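Local coordinates for protein putative phosphosugar isomerase (Clostridium difficile, PDB 3G68) that probably acts as a phosphosugar isomerase of the double-SIS-domain family, binding carbohydrate derivatives, at residues 231-236 with 324-329. Sequence-based numbering, arbitrary orientation.
Sequences LETMRI and EIPTLR
The backbones of 231-236 and 324-329 come nearest at Met234 and Pro326, whose CA atoms lie 5.6 Å apart, where the C-terminal end of helix 220-234 meets a 3-10 turn that starts at Pro326, early in the loop after helix 316-324. Helix 220-234 links parallel strands 210-215 and 238-242 in a beta-alpha-beta crossover of the second SIS domain. The helix ends at Met234, and Arg235 turns away with a positive phi of 55°; carbonyls of the last turn are met by donors from outside the helix. Arg329 takes one directly: its NH2 donates to Met234 O over 2.9 Å, nearly straight at 162°, with the oxygen close to the guanidinium plane. NE reaches a second carbonyl through a water, which accepts from NE and donates to Thr233 O at 2.9 Å. NH1 is held by the carbonyls of Val206 and Ser208, so all three guanidinium nitrogens are engaged. Selenomethionine Met234, bent at chi2 (-74°) and again at chi3, which places CE, crosses Arg329 at about a right angle and sets CE 3.4 Å above the centre of one guanidinium face. Met234 SE packs on Ile325 CG2, 3.8 Å away, and beside Pro326 CD. Pro326 CG touches Thr233 CB at 3.7 Å, while Thr233 OG1 is hydrogen-bonded to Lys229 O, one turn back in the same helix. At the guanidinium edge, in plane, Ile236 CG2 lies 3.3 Å from Arg329 NH2.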
ATOM      1  N   LEU B 231       4.591  23.322 -54.640  1.00  8.99           N
ATOM      2  CA  LEU B 231       5.050  23.671 -55.988  1.00  9.35           C
ATOM      3  C   LEU B 231       6.367  22.986 -56.308  1.00 10.14           C
ATOM      4  O   LEU B 231       6.530  22.397 -57.380  1.00 10.19           O
ATOM      5  CB  LEU B 231       5.249  25.184 -56.148  1.00  9.58           C
ATOM      6  CG  LEU B 231       5.689  25.722 -57.527  1.00  9.33           C
ATOM      7  CD1 LEU B 231       5.234  27.195 -57.670  1.00 12.08           C
ATOM      8  CD2 LEU B 231       7.215  25.581 -57.793  1.00 12.38           C
ATOM      9  N   GLU B 232       7.303  23.074 -55.381  1.00  9.68           N
ATOM     10  CA  GLU B 232       8.652  22.508 -55.593  1.00 10.59           C
ATOM     11  C   GLU B 232       8.669  20.990 -55.705  1.00 10.26           C
ATOM     12  O   GLU B 232       9.524  20.438 -56.384  1.00 11.00           O
ATOM     13  CB  GLU B 232       9.565  22.938 -54.451  1.00 12.19           C
ATOM     14  CG  GLU B 232       9.875  24.435 -54.434  1.00 13.34           C
ATOM     15  CD  GLU B 232      10.667  24.894 -53.189  1.00 15.43           C
ATOM     16  OE1 GLU B 232      10.695  24.192 -52.153  1.00 19.56           O
ATOM     17  OE2 GLU B 232      11.243  25.997 -53.259  1.00 21.07           O
ATOM     18  N   THR B 233       7.709  20.316 -55.079  1.00 10.74           N
ATOM     19  CA  THR B 233       7.708  18.846 -55.015  1.00 11.14           C
ATOM     20  C   THR B 233       6.679  18.181 -55.929  1.00 11.19           C
ATOM     21  O   THR B 233       6.953  17.141 -56.538  1.00 11.73           O
ATOM     22  CB  THR B 233       7.519  18.388 -53.553  1.00  9.93           C
ATOM     23  OG1 THR B 233       6.285  18.899 -53.009  1.00  8.39           O
ATOM     24  CG2 THR B 233       8.692  18.873 -52.699  1.00 10.28           C
HETATM   25  N   MSE B 234       5.495  18.768 -56.009  1.00  8.81           N
HETATM   26  CA  MSE B 234       4.438  18.256 -56.898  1.00  9.74           C
HETATM   27  C   MSE B 234       4.652  18.745 -58.327  1.00  9.02           C
HETATM   28  O   MSE B 234       4.108  18.170 -59.287  1.00  8.32           O
HETATM   29  CB  MSE B 234       3.062  18.699 -56.408  1.00  8.55           C
HETATM   30  CG  MSE B 234       2.725  18.264 -54.997  1.00 10.93           C
HETATM   31 SE   MSE B 234       2.307  16.372 -54.904  0.75 12.65          SE
HETATM   32  CE  MSE B 234       0.573  16.449 -55.801  1.00 11.02           C
ATOM     33  N   ARG B 235       5.401  19.840 -58.476  1.00  9.52           N
ATOM     34  CA  ARG B 235       5.782  20.399 -59.782  1.00 10.56           C
ATOM     35  C   ARG B 235       4.628  20.709 -60.734  1.00  9.28           C
ATOM     36  O   ARG B 235       4.621  20.328 -61.914  1.00 10.16           O
ATOM     37  CB  ARG B 235       6.829  19.505 -60.404  1.00 11.40           C
ATOM     38  CG  ARG B 235       8.012  19.549 -59.490  1.00 13.58           C
ATOM     39  CD  ARG B 235       9.072  18.677 -59.817  1.00 15.38           C
ATOM     40  NE  ARG B 235      10.017  18.748 -58.719  1.00 17.81           N
ATOM     41  CZ  ARG B 235      11.115  18.012 -58.622  1.00 20.97           C
ATOM     42  NH1 ARG B 235      11.452  17.150 -59.576  1.00 20.43           N
ATOM     43  NH2 ARG B 235      11.881  18.163 -57.549  1.00 21.86           N
ATOM     44  N   ILE B 236       3.671  21.420 -60.161  1.00 10.21           N
ATOM     45  CA  ILE B 236       2.466  21.873 -60.829  1.00 10.14           C
ATOM     46  C   ILE B 236       2.194  23.264 -60.285  1.00 10.55           C
ATOM     47  O   ILE B 236       2.833  23.681 -59.305  1.00 10.67           O
ATOM     48  CB  ILE B 236       1.246  20.929 -60.523  1.00 10.97           C
ATOM     49  CG1 ILE B 236       0.971  20.857 -59.018  1.00 12.64           C
ATOM     50  CG2 ILE B 236       1.463  19.541 -61.160  1.00 13.76           C
ATOM     51  CD1 ILE B 236      -0.214  19.962 -58.639  1.00 10.30           C
ATOM     52  N   GLU B 324       5.428  12.490 -49.276  1.00  8.77           N
ATOM     53  CA  GLU B 324       4.841  11.209 -49.706  1.00 12.13           C
ATOM     54  C   GLU B 324       4.250  11.054 -51.116  1.00 12.60           C
ATOM     55  O   GLU B 324       4.405  10.012 -51.768  1.00 12.78           O
ATOM     56  CB  GLU B 324       3.731  10.811 -48.754  1.00  9.35           C
ATOM     57  CG  GLU B 324       4.208  10.526 -47.342  1.00 10.80           C
ATOM     58  CD  GLU B 324       3.095   9.869 -46.481  1.00 16.84           C
ATOM     59  OE1 GLU B 324       1.924   9.884 -46.910  1.00 14.58           O
ATOM     60  OE2 GLU B 324       3.391   9.346 -45.376  1.00 18.94           O
ATOM     61  N   ILE B 325       3.519  12.065 -51.548  1.00 11.51           N
ATOM     62  CA  ILE B 325       2.795  11.978 -52.831  1.00 10.22           C
ATOM     63  C   ILE B 325       3.720  12.100 -54.042  1.00 10.29           C
ATOM     64  O   ILE B 325       3.507  11.376 -55.005  1.00 10.59           O
ATOM     65  CB  ILE B 325       1.570  12.930 -52.849  1.00  8.78           C
ATOM     66  CG1 ILE B 325       0.621  12.558 -51.686  1.00  9.44           C
ATOM     67  CG2 ILE B 325       0.837  12.896 -54.200  1.00  6.30           C
ATOM     68  CD1 ILE B 325      -0.103  11.152 -51.795  1.00  6.86           C
ATOM     69  N   PRO B 326       4.715  13.021 -54.036  1.00 10.21           N
ATOM     70  CA  PRO B 326       5.609  13.064 -55.184  1.00 11.17           C
ATOM     71  C   PRO B 326       6.294  11.729 -55.514  1.00 14.96           C
ATOM     72  O   PRO B 326       6.529  11.464 -56.689  1.00 15.72           O
ATOM     73  CB  PRO B 326       6.653  14.107 -54.802  1.00 12.53           C
ATOM     74  CG  PRO B 326       5.923  15.036 -53.957  1.00 12.64           C
ATOM     75  CD  PRO B 326       5.000  14.124 -53.125  1.00 10.69           C
ATOM     76  N   THR B 327       6.559  10.896 -54.507  1.00 14.41           N
ATOM     77  CA  THR B 327       7.157   9.569 -54.750  1.00 16.64           C
ATOM     78  C   THR B 327       6.231   8.690 -55.609  1.00 18.72           C
ATOM     79  O   THR B 327       6.699   7.758 -56.255  1.00 18.93           O
ATOM     80  CB  THR B 327       7.543   8.836 -53.424  1.00 17.67           C
ATOM     81  OG1 THR B 327       6.353   8.486 -52.702  1.00 21.58           O
ATOM     82  CG2 THR B 327       8.377   9.731 -52.550  1.00 12.71           C
ATOM     83  N   LEU B 328       4.919   8.976 -55.610  1.00 18.64           N
ATOM     84  CA  LEU B 328       3.964   8.263 -56.470  1.00 19.36           C
ATOM     85  C   LEU B 328       3.760   8.953 -57.830  1.00 19.67           C
ATOM     86  O   LEU B 328       2.958   8.486 -58.628  1.00 21.90           O
ATOM     87  CB  LEU B 328       2.624   8.133 -55.742  1.00 19.86           C
ATOM     88  CG  LEU B 328       2.610   7.608 -54.310  1.00 22.30           C
ATOM     89  CD1 LEU B 328       1.178   7.547 -53.813  1.00 24.35           C
ATOM     90  CD2 LEU B 328       3.268   6.245 -54.217  1.00 28.52           C
ATOM     91  N   ARG B 329       4.506  10.023 -58.107  1.00 18.47           N
ATOM     92  CA  ARG B 329       4.421  10.830 -59.320  1.00 18.60           C
ATOM     93  C   ARG B 329       5.794  11.020 -59.972  1.00 20.28           C
ATOM     94  O   ARG B 329       6.050  12.025 -60.639  1.00 20.97           O
ATOM     95  CB  ARG B 329       3.817  12.223 -58.995  1.00 18.00           C
ATOM     96  CG  ARG B 329       2.417  12.209 -58.435  1.00 13.13           C
ATOM     97  CD  ARG B 329       2.109  13.491 -57.633  1.00 15.91           C
ATOM     98  NE  ARG B 329       2.326  14.761 -58.357  1.00 10.62           N
ATOM     99  CZ  ARG B 329       1.405  15.418 -59.060  1.00 12.46           C
ATOM    100  NH1 ARG B 329       0.171  14.973 -59.165  1.00 11.90           N
ATOM    101  NH2 ARG B 329       1.717  16.572 -59.651  1.00 16.65           N
TER
HETATM  102  O   HOH W   1       5.437  15.196 -58.116  1.00 13.22           O